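Local coordinates for protein PPR (Rhodospirillum centenum, PDB 1MZU) that probably serves as a light-responsive sensor kinase in two-component signalling, this chain being its N-terminal photoactive yellow protein domain, which carries a 4'-hydroxycinnamic acid chromophore, at residues 45-50 against 60-65; 55-60 against 101-106; 66-71 against 78-83. One frame throughout, in Å; residues are numbered along the deposited sequence.

The three contacts illustrate how a PAS domain builds a ligand pocket from a sheet and the short helices beside it. Contact 3 is buried and almost wholly aromatic, joining helix 67-71 to helix 78-89. Contacts 1 and 2 are only partly buried and mix apolar packing with polar groups. Contact 1 uses the C-terminal end of helix 59-62, contact 2 the turn before it, and both reach the chromophore and the sheet, at its two outer strands, 44-47 and 94-102. Tyr47 of contact 1 and Ser55 of contact 2 are joined through their hydroxyls, Val62 packs on Val71, and Phe101 touches Phe80, so that the three sites form one continuous unit.

Contact 1 of 3, residues 45-50 against 60-65; sequences HRYNRT and ERVIGR. With HC4 (4'-hydroxycinnamic acid), chain D.
Tyr47 and His45, on an edge strand of the PAS-fold sheet, meet Val62 and Ile63 where helix 59-62 ends, so the contact ties strand to helix beside the chromophore pocket. Tyr47 shows how one residue can serve both. Its CB lies 4.2 Å from CG1 of Ile63. With CG anti to the backbone N (chi1 -165°), the ring is carried alongside Val62 toward the chromophore, and CG1 of Val62 comes over one face in a CH-pi contact, 4.0 Å from the ring centroid. The methyl is offset toward the rim, with Tyr47 CD1 closest to Val62 CG1 at 3.8 Å and CE1 and CG a little farther. CE1 and CZ also approach O4' of HC4, which lies at the ring edge. At the tip the OH lies 2.6 Å from O4' of HC4 and is also within hydrogen-bonding reach of Ser55 OG; Glu51 reaches the same O4'. A phenylalanine at Tyr47 would probably keep the packing on Val62 but leave the chromophore O4' and the Ser55 hydroxyl each without one polar partner.

Nearer the surface the chemistry is simpler. A classic beta bulge sets His45 and Arg46 opposite the single residue Gln37, and the imidazole NE2 of His45 turns to Asp39. What His45 offers the helix end is its backbone: the carbonyl O packs 3.7 Å from CG2 of Ile63. That same oxygen accepts a hydrogen bond from NH1 of Arg46 at 2.7 Å, the donor standing well above the carbonyl plane, 61° out of it.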
loop_
_atom_site.group_PDB
_atom_site.type_symbol
_atom_site.label_atom_id
_atom_site.label_comp_id
_atom_site.label_asym_id
_atom_site.label_seq_id
_atom_site.Cartn_x
_atom_site.Cartn_y
_atom_site.Cartn_z
ATOM N N HIS A 45 6.019 -1.064 -6.968
ATOM C CA HIS A 45 7.434 -0.874 -7.244
ATOM C C HIS A 45 8.287 -1.316 -6.056
ATOM O O HIS A 45 9.329 -1.943 -6.249
ATOM C CB HIS A 45 7.726 0.566 -7.701
ATOM C CG HIS A 45 7.196 0.880 -9.069
ATOM N ND1 HIS A 45 7.950 0.740 -10.215
ATOM C CD2 HIS A 45 5.971 1.283 -9.479
ATOM C CE1 HIS A 45 7.212 1.037 -11.269
ATOM N NE2 HIS A 45 6.006 1.371 -10.850
ATOM N N ARG A 46 7.825 -1.039 -4.830
ATOM C CA ARG A 46 8.530 -1.463 -3.614
ATOM C C ARG A 46 7.541 -2.115 -2.667
ATOM O O ARG A 46 6.407 -1.649 -2.530
ATOM C CB ARG A 46 9.226 -0.301 -2.886
ATOM C CG ARG A 46 10.256 0.510 -3.667
ATOM C CD ARG A 46 11.448 -0.295 -4.156
ATOM N NE ARG A 46 12.213 0.522 -5.095
ATOM C CZ ARG A 46 12.180 0.407 -6.421
ATOM N NH1 ARG A 46 11.432 -0.519 -7.006
ATOM N NH2 ARG A 46 12.836 1.284 -7.171
ATOM N N TYR A 47 8.000 -3.153 -1.967
ATOM C CA TYR A 47 7.166 -3.913 -1.032
ATOM C C TYR A 47 8.083 -4.451 0.075
ATOM O O TYR A 47 8.871 -5.374 -0.182
ATOM C CB TYR A 47 6.509 -5.080 -1.810
ATOM C CG TYR A 47 5.349 -5.771 -1.130
ATOM C CD1 TYR A 47 4.036 -5.286 -1.278
ATOM C CD2 TYR A 47 5.549 -6.920 -0.336
ATOM C CE1 TYR A 47 2.934 -5.938 -0.640
ATOM C CE2 TYR A 47 4.475 -7.574 0.301
ATOM C CZ TYR A 47 3.175 -7.079 0.150
ATOM O OH TYR A 47 2.156 -7.702 0.827
ATOM N N ASN A 48 7.964 -3.916 1.297
ATOM C CA ASN A 48 8.813 -4.362 2.414
ATOM C C ASN A 48 8.438 -5.682 3.109
ATOM O O ASN A 48 7.361 -6.226 2.870
ATOM C CB ASN A 48 9.085 -3.221 3.433
ATOM C CG ASN A 48 7.933 -2.958 4.402
ATOM O OD1 ASN A 48 6.774 -3.253 4.120
ATOM N ND2 ASN A 48 8.260 -2.380 5.553
ATOM N N ARG A 49 9.343 -6.165 3.967
ATOM C CA ARG A 49 9.196 -7.417 4.722
ATOM C C ARG A 49 8.174 -7.392 5.857
ATOM O O ARG A 49 7.579 -8.431 6.178
ATOM C CB ARG A 49 10.551 -7.868 5.256
ATOM N N THR A 50 7.989 -6.222 6.474
ATOM C CA THR A 50 7.022 -6.044 7.570
ATOM C C THR A 50 5.610 -6.263 7.028
ATOM O O THR A 50 4.782 -6.886 7.692
ATOM C CB THR A 50 7.093 -4.624 8.171
ATOM O OG1 THR A 50 8.459 -4.273 8.410
ATOM C CG2 THR A 50 6.325 -4.550 9.492
ATOM N N GLU A 60 8.776 -10.616 -4.305
ATOM C CA GLU A 60 9.173 -10.815 -5.701
ATOM C C GLU A 60 8.108 -11.144 -6.751
ATOM O O GLU A 60 8.264 -10.798 -7.922
ATOM C CB GLU A 60 10.373 -11.762 -5.784
ATOM C CG GLU A 60 11.671 -11.149 -5.245
ATOM C CD GLU A 60 11.759 -11.122 -3.714
ATOM O OE1 GLU A 60 11.869 -10.013 -3.142
ATOM O OE2 GLU A 60 11.762 -12.207 -3.088
ATOM N N ARG A 61 7.026 -11.792 -6.333
ATOM C CA ARG A 61 5.922 -12.125 -7.244
ATOM C C ARG A 61 4.865 -11.013 -7.246
ATOM O O ARG A 61 4.071 -10.890 -8.181
ATOM C CB ARG A 61 5.285 -13.482 -6.879
ATOM C CG ARG A 61 4.860 -13.629 -5.423
ATOM C CD ARG A 61 4.393 -15.057 -5.126
ATOM N NE ARG A 61 4.044 -15.238 -3.712
ATOM C CZ ARG A 61 2.859 -14.951 -3.172
ATOM N NH1 ARG A 61 1.870 -14.468 -3.916
ATOM N NH2 ARG A 61 2.668 -15.126 -1.871
ATOM N N VAL A 62 4.923 -10.173 -6.214
ATOM C CA VAL A 62 4.008 -9.050 -6.012
ATOM C C VAL A 62 4.461 -7.759 -6.733
ATOM O O VAL A 62 3.619 -6.995 -7.200
ATOM C CB VAL A 62 3.756 -8.868 -4.472
ATOM C CG1 VAL A 62 3.087 -7.573 -4.144
ATOM C CG2 VAL A 62 2.864 -9.990 -3.983
ATOM N N ILE A 63 5.777 -7.550 -6.857
ATOM C CA ILE A 63 6.337 -6.375 -7.541
ATOM C C ILE A 63 6.125 -6.498 -9.055
ATOM O O ILE A 63 6.460 -7.523 -9.664
ATOM C CB ILE A 63 7.847 -6.155 -7.181
ATOM C CG1 ILE A 63 7.967 -5.771 -5.702
ATOM C CG2 ILE A 63 8.462 -5.025 -8.021
ATOM C CD1 ILE A 63 9.370 -5.896 -5.113
ATOM N N GLY A 64 5.536 -5.452 -9.632
ATOM C CA GLY A 64 5.237 -5.432 -11.053
ATOM C C GLY A 64 3.749 -5.615 -11.301
ATOM O O GLY A 64 3.253 -5.321 -12.388
ATOM N N ARG A 65 3.036 -6.076 -10.276
ATOM C CA ARG A 65 1.594 -6.286 -10.349
ATOM C C ARG A 65 0.829 -5.106 -9.744
ATOM O O ARG A 65 1.382 -4.351 -8.941
ATOM C CB ARG A 65 1.216 -7.580 -9.617
ATOM C CG ARG A 65 0.992 -8.816 -10.494
ATOM C CD ARG A 65 2.239 -9.280 -11.247
ATOM N NE ARG A 65 2.057 -10.614 -11.829
ATOM C CZ ARG A 65 1.461 -10.871 -12.992
ATOM N NH1 ARG A 65 0.970 -9.886 -13.739
ATOM N NH2 ARG A 65 1.346 -12.128 -13.408
HETATM C C1 HC4 D . -7.594 -7.231 0.396
HETATM O O1 HC4 D . -7.825 -7.924 -0.649
HETATM C C2 HC4 D . -6.291 -7.042 0.982
HETATM C C3 HC4 D . -5.222 -7.710 0.563
HETATM C "C1'" HC4 D . -3.861 -7.383 0.882
HETATM C "C2'" HC4 D . -2.785 -8.213 0.329
HETATM C "C3'" HC4 D . -1.436 -7.856 0.556
HETATM C "C4'" HC4 D . -1.135 -6.656 1.262
HETATM C "C5'" HC4 D . -2.179 -5.854 1.790
HETATM C "C6'" HC4 D . -3.508 -6.217 1.575
HETATM O "O4'" HC4 D . 0.108 -6.288 1.484
#

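Contact 2 of 3, residues 55-60 against 101-106; sequences SGRIPE and FDFQMA. With HC4 (4'-hydroxycinnamic acid), chain D.
The chromophore pocket of this photoactive yellow protein, a PAS fold, draws on distant parts of the chain, and here Ser55, the last residue of helix 49-55, and Arg57, in the turn that leads to helix 59-62, meet Phe103, near the end of strand 94-102. No hydrogen bond crosses between the segments; both touch the bound HC4. The backbone of Ser55 does the touching on one side, its CA lying 4.0 Å from CZ of Phe103. From Arg57, NH1 approaches CE2 of Phe103 to 4.1 Å, the guanidinium and ring planes being 38° apart.

Phe103 meets the ligand with its edge, CE2 lying 3.5 Å from C1' of HC4, whereas Arg57 and Phe101 each offer a face. C2' of HC4 sits 3.7 Å above the Arg57 guanidinium plane, over its centre, and C6' of HC4 is 3.6 Å above the middle of the Phe101 ring. C2' and C6' flank C1', so Arg57 and Phe101 reach the chromophore ring at the two positions beside its tail. Ser55 adds its CB, 3.7 Å from C3' of HC4. The positive charge of Arg57 is likely to influence the electron distribution of so polarisable a group.

The bend of the Arg57 chain at chi2 (78°) helps turn the guanidinium so that its edge reaches Ser55 O. The hydroxyl OG of Ser55, whose outside partner is Tyr47, closes an ST turn by accepting from Arg57 N. Between the two residues Gly56 leaves the helix with positive phi. The guanidinium is steadied by NH1, which donates to Ser55 O at 3.0 Å, the oxygen lying in the guanidinium plane.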
loop_
_atom_site.group_PDB
_atom_site.type_symbol
_atom_site.label_atom_id
_atom_site.label_comp_id
_atom_site.label_asym_id
_atom_site.label_seq_id
_atom_site.Cartn_x
_atom_site.Cartn_y
_atom_site.Cartn_z
ATOM N N SER A 55 0.946 -9.885 5.632
ATOM C CA SER A 55 0.139 -10.397 4.525
ATOM C C SER A 55 0.344 -11.840 4.092
ATOM O O SER A 55 -0.594 -12.475 3.612
ATOM C CB SER A 55 0.322 -9.503 3.302
ATOM O OG SER A 55 1.570 -9.726 2.667
ATOM N N GLY A 56 1.591 -12.306 4.168
ATOM C CA GLY A 56 1.933 -13.661 3.764
ATOM C C GLY A 56 2.407 -13.695 2.317
ATOM O O GLY A 56 2.693 -14.763 1.777
ATOM N N ARG A 57 2.472 -12.517 1.690
ATOM C CA ARG A 57 2.914 -12.370 0.301
ATOM C C ARG A 57 4.411 -12.179 0.177
ATOM O O ARG A 57 5.008 -11.431 0.940
ATOM C CB ARG A 57 2.219 -11.189 -0.393
ATOM C CG ARG A 57 0.863 -11.482 -1.019
ATOM C CD ARG A 57 -0.241 -11.540 0.020
ATOM N NE ARG A 57 -1.563 -11.689 -0.579
ATOM C CZ ARG A 57 -2.667 -12.007 0.096
ATOM N NH1 ARG A 57 -2.617 -12.212 1.408
ATOM N NH2 ARG A 57 -3.824 -12.129 -0.544
ATOM N N ILE A 58 4.995 -12.846 -0.817
ATOM C CA ILE A 58 6.425 -12.774 -1.112
ATOM C C ILE A 58 6.602 -11.529 -2.003
ATOM O O ILE A 58 5.869 -11.373 -2.982
ATOM C CB ILE A 58 6.925 -14.098 -1.817
ATOM C CG1 ILE A 58 6.967 -15.260 -0.815
ATOM C CG2 ILE A 58 8.333 -13.933 -2.413
ATOM C CD1 ILE A 58 5.627 -15.930 -0.496
ATOM N N PRO A 59 7.543 -10.615 -1.655
ATOM C CA PRO A 59 7.794 -9.388 -2.430
ATOM C C PRO A 59 8.112 -9.530 -3.917
ATOM O O PRO A 59 7.718 -8.683 -4.696
ATOM C CB PRO A 59 8.969 -8.755 -1.684
ATOM C CG PRO A 59 8.706 -9.138 -0.289
ATOM C CD PRO A 59 8.347 -10.593 -0.415
ATOM N N GLU A 60 8.776 -10.616 -4.305
ATOM C CA GLU A 60 9.173 -10.815 -5.701
ATOM C C GLU A 60 8.108 -11.144 -6.751
ATOM O O GLU A 60 8.264 -10.798 -7.922
ATOM C CB GLU A 60 10.373 -11.762 -5.784
ATOM C CG GLU A 60 11.671 -11.149 -5.245
ATOM C CD GLU A 60 11.759 -11.122 -3.714
ATOM O OE1 GLU A 60 11.869 -10.013 -3.142
ATOM O OE2 GLU A 60 11.762 -12.207 -3.088
ATOM N N PHE A 101 -8.353 -5.667 6.741
ATOM C CA PHE A 101 -7.944 -6.554 5.656
ATOM C C PHE A 101 -8.575 -7.939 5.800
ATOM O O PHE A 101 -8.349 -8.639 6.800
ATOM C CB PHE A 101 -6.415 -6.653 5.587
ATOM C CG PHE A 101 -5.755 -5.480 4.911
ATOM C CD1 PHE A 101 -6.439 -4.749 3.919
ATOM C CD2 PHE A 101 -4.442 -5.093 5.258
ATOM C CE1 PHE A 101 -5.838 -3.642 3.276
ATOM C CE2 PHE A 101 -3.822 -3.980 4.620
ATOM C CZ PHE A 101 -4.534 -3.252 3.622
ATOM N N ASP A 102 -9.376 -8.314 4.796
ATOM C CA ASP A 102 -10.093 -9.596 4.759
ATOM C C ASP A 102 -9.285 -10.730 4.121
ATOM O O ASP A 102 -9.479 -11.085 2.944
ATOM C CB ASP A 102 -11.437 -9.424 4.035
ATOM C CG ASP A 102 -12.429 -10.525 4.365
ATOM O OD1 ASP A 102 -12.658 -10.781 5.574
ATOM O OD2 ASP A 102 -12.981 -11.126 3.416
ATOM N N PHE A 103 -8.399 -11.311 4.928
ATOM C CA PHE A 103 -7.543 -12.415 4.503
ATOM C C PHE A 103 -8.280 -13.745 4.591
ATOM O O PHE A 103 -9.430 -13.786 5.020
ATOM C CB PHE A 103 -6.263 -12.446 5.351
ATOM C CG PHE A 103 -5.347 -11.263 5.131
ATOM C CD1 PHE A 103 -4.431 -10.868 6.129
ATOM C CD2 PHE A 103 -5.375 -10.546 3.917
ATOM C CE1 PHE A 103 -3.548 -9.762 5.915
ATOM C CE2 PHE A 103 -4.511 -9.454 3.691
ATOM C CZ PHE A 103 -3.593 -9.055 4.685
ATOM N N GLN A 104 -7.606 -14.827 4.210
ATOM C CA GLN A 104 -8.181 -16.174 4.227
ATOM C C GLN A 104 -8.494 -16.676 5.637
ATOM O O GLN A 104 -9.546 -17.273 5.873
ATOM C CB GLN A 104 -7.231 -17.157 3.531
ATOM C CG GLN A 104 -6.892 -16.773 2.105
ATOM C CD GLN A 104 -6.291 -17.907 1.318
ATOM O OE1 GLN A 104 -5.085 -18.143 1.369
ATOM N NE2 GLN A 104 -7.128 -18.608 0.561
ATOM N N MET A 105 -7.597 -16.366 6.572
ATOM C CA MET A 105 -7.725 -16.774 7.968
ATOM C C MET A 105 -8.694 -15.936 8.808
ATOM O O MET A 105 -9.823 -16.365 9.062
ATOM C CB MET A 105 -6.341 -16.848 8.644
ATOM C CG MET A 105 -5.290 -17.644 7.861
ATOM S SD MET A 105 -5.780 -19.344 7.443
ATOM C CE MET A 105 -4.373 -19.872 6.419
ATOM N N ALA A 106 -8.277 -14.723 9.175
ATOM C CA ALA A 106 -9.079 -13.837 10.021
ATOM C C ALA A 106 -8.937 -12.347 9.664
ATOM O O ALA A 106 -7.999 -11.980 8.956
ATOM C CB ALA A 106 -8.661 -14.058 11.478
HETATM C C1 HC4 D . -7.594 -7.231 0.396
HETATM O O1 HC4 D . -7.825 -7.924 -0.649
HETATM C C2 HC4 D . -6.291 -7.042 0.982
HETATM C C3 HC4 D . -5.222 -7.710 0.563
HETATM C "C1'" HC4 D . -3.861 -7.383 0.882
HETATM C "C2'" HC4 D . -2.785 -8.213 0.329
HETATM C "C3'" HC4 D . -1.436 -7.856 0.556
HETATM C "C4'" HC4 D . -1.135 -6.656 1.262
HETATM C "C5'" HC4 D . -2.179 -5.854 1.790
HETATM C "C6'" HC4 D . -3.508 -6.217 1.575
HETATM O "O4'" HC4 D . 0.108 -6.288 1.484
#

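Contact 3 of 3, residues 66-71 against 78-83; sequences NFFTEV and PAFSGR
Phe80 and Ser81 of helix 78-89 face Phe67 and Phe68 of helix 67-71 in the PAS fold, an example of two helical turns joined mainly by aromatic side chains without a hydrogen bond between them. A wider pi-type turn spans 78-82. Its Phe80, with CG anti to the backbone N (chi1 -153°), reaches both opposing rings, crossing each side chain at about a right angle. CD1 of Phe80 lies 3.8 Å from CE1 of Phe68, near the plane of the Phe68 ring at its edge. CE1 of Phe80 stands 4.1 Å from CE2 of Phe67, again at the ring edge. Next, Ser81 contributes its CB, 3.7 Å from CD1 of Phe68, while its OG turns back to the Ile77 carbonyl. On the other segment, Asn66 OD1 caps helix 67-71 by accepting from Thr69 N at 3.0 Å.

The helices' N-to-C directions differ by 118°, and the axes of the short segments come within 11.5 Å. Phe80 continues toward the sheet, meeting Phe97 and Phe99 edge-to-face on strand 94-102 and packing on strand 107-116, whereas the Phe67 side chain, about 4 Å from the chromophore, rests on strand 34-39 and Phe68 meets Phe84 farther along helix 78-89.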
loop_
_atom_site.group_PDB
_atom_site.type_symbol
_atom_site.label_atom_id
_atom_site.label_comp_id
_atom_site.label_asym_id
_atom_site.label_seq_id
_atom_site.Cartn_x
_atom_site.Cartn_y
_atom_site.Cartn_z
ATOM N N ASN A 66 -0.434 -4.956 -10.141
ATOM C CA ASN A 66 -1.296 -3.882 -9.650
ATOM C C ASN A 66 -1.864 -4.193 -8.257
ATOM O O ASN A 66 -2.480 -5.247 -8.049
ATOM C CB ASN A 66 -2.432 -3.620 -10.648
ATOM C CG ASN A 66 -3.141 -2.277 -10.418
ATOM O OD1 ASN A 66 -3.862 -2.086 -9.432
ATOM N ND2 ASN A 66 -2.967 -1.357 -11.355
ATOM N N PHE A 67 -1.655 -3.256 -7.325
ATOM C CA PHE A 67 -2.119 -3.363 -5.934
ATOM C C PHE A 67 -3.639 -3.461 -5.813
ATOM O O PHE A 67 -4.136 -4.321 -5.107
ATOM C CB PHE A 67 -1.599 -2.162 -5.092
ATOM C CG PHE A 67 -1.927 -2.240 -3.612
ATOM C CD1 PHE A 67 -1.305 -3.190 -2.784
ATOM C CD2 PHE A 67 -2.871 -1.377 -3.044
ATOM C CE1 PHE A 67 -1.623 -3.285 -1.398
ATOM C CE2 PHE A 67 -3.209 -1.454 -1.648
ATOM C CZ PHE A 67 -2.579 -2.413 -0.832
ATOM N N PHE A 68 -4.355 -2.599 -6.526
ATOM C CA PHE A 68 -5.815 -2.557 -6.442
ATOM C C PHE A 68 -6.604 -3.573 -7.256
ATOM O O PHE A 68 -7.593 -4.128 -6.762
ATOM C CB PHE A 68 -6.322 -1.134 -6.719
ATOM C CG PHE A 68 -5.670 -0.087 -5.862
ATOM C CD1 PHE A 68 -6.060 0.081 -4.519
ATOM C CD2 PHE A 68 -4.617 0.699 -6.373
ATOM C CE1 PHE A 68 -5.405 1.027 -3.670
ATOM C CE2 PHE A 68 -3.944 1.648 -5.542
ATOM C CZ PHE A 68 -4.338 1.813 -4.188
ATOM N N THR A 69 -6.146 -3.855 -8.473
ATOM C CA THR A 69 -6.849 -4.805 -9.341
ATOM C C THR A 69 -6.430 -6.257 -9.206
ATOM O O THR A 69 -7.250 -7.133 -9.444
ATOM C CB THR A 69 -6.750 -4.418 -10.839
ATOM O OG1 THR A 69 -5.385 -4.481 -11.262
ATOM C CG2 THR A 69 -7.301 -3.015 -11.070
ATOM N N GLU A 70 -5.167 -6.492 -8.825
ATOM C CA GLU A 70 -4.605 -7.846 -8.693
ATOM C C GLU A 70 -4.218 -8.357 -7.303
ATOM O O GLU A 70 -4.755 -9.372 -6.864
ATOM C CB GLU A 70 -3.401 -8.027 -9.642
ATOM C CG GLU A 70 -3.708 -7.818 -11.128
ATOM C CD GLU A 70 -2.468 -7.763 -12.011
ATOM O OE1 GLU A 70 -1.631 -6.854 -11.830
ATOM O OE2 GLU A 70 -2.336 -8.632 -12.896
ATOM N N VAL A 71 -3.303 -7.662 -6.612
ATOM C CA VAL A 71 -2.816 -8.087 -5.288
ATOM C C VAL A 71 -3.772 -7.897 -4.119
ATOM O O VAL A 71 -3.928 -8.803 -3.300
ATOM C CB VAL A 71 -1.436 -7.419 -4.907
ATOM C CG1 VAL A 71 -0.852 -8.049 -3.626
ATOM C CG2 VAL A 71 -0.443 -7.582 -6.042
ATOM N N PRO A 78 -14.583 2.834 -2.598
ATOM C CA PRO A 78 -14.291 4.275 -2.532
ATOM C C PRO A 78 -13.489 4.761 -1.318
ATOM O O PRO A 78 -12.793 5.771 -1.407
ATOM C CB PRO A 78 -15.678 4.903 -2.571
ATOM C CG PRO A 78 -16.400 3.997 -3.480
ATOM C CD PRO A 78 -16.010 2.645 -2.947
ATOM N N ALA A 79 -13.543 4.012 -0.217
ATOM C CA ALA A 79 -12.814 4.368 1.004
ATOM C C ALA A 79 -11.300 4.187 0.879
ATOM O O ALA A 79 -10.546 4.818 1.611
ATOM C CB ALA A 79 -13.332 3.552 2.186
ATOM N N PHE A 80 -10.864 3.340 -0.052
ATOM C CA PHE A 80 -9.434 3.087 -0.246
ATOM C C PHE A 80 -8.943 3.457 -1.649
ATOM O O PHE A 80 -8.151 4.386 -1.767
ATOM C CB PHE A 80 -9.092 1.619 0.105
ATOM C CG PHE A 80 -7.646 1.376 0.572
ATOM C CD1 PHE A 80 -6.523 1.874 -0.138
ATOM C CD2 PHE A 80 -7.411 0.544 1.679
ATOM C CE1 PHE A 80 -5.188 1.538 0.243
ATOM C CE2 PHE A 80 -6.080 0.195 2.075
ATOM C CZ PHE A 80 -4.966 0.698 1.346
ATOM N N SER A 81 -9.364 2.723 -2.689
ATOM C CA SER A 81 -8.914 3.003 -4.065
ATOM C C SER A 81 -9.452 4.303 -4.608
ATOM O O SER A 81 -8.768 4.981 -5.372
ATOM C CB SER A 81 -9.237 1.856 -5.046
ATOM O OG SER A 81 -10.626 1.721 -5.277
ATOM N N GLY A 82 -10.662 4.664 -4.167
ATOM C CA GLY A 82 -11.292 5.915 -4.577
ATOM C C GLY A 82 -10.482 7.081 -4.027
ATOM O O GLY A 82 -10.195 8.029 -4.754
ATOM N N ARG A 83 -10.048 6.955 -2.768
ATOM C CA ARG A 83 -9.216 7.961 -2.086
ATOM C C ARG A 83 -7.857 8.094 -2.785
ATOM O O ARG A 83 -7.318 9.195 -2.905
ATOM C CB ARG A 83 -9.003 7.569 -0.628
ATOM C CG ARG A 83 -9.612 8.532 0.359
ATOM C CD ARG A 83 -9.679 7.907 1.715
ATOM N NE ARG A 83 -10.194 8.791 2.750
ATOM C CZ ARG A 83 -10.881 8.369 3.810
ATOM N NH1 ARG A 83 -11.159 7.075 3.967
ATOM N NH2 ARG A 83 -11.215 9.226 4.762
#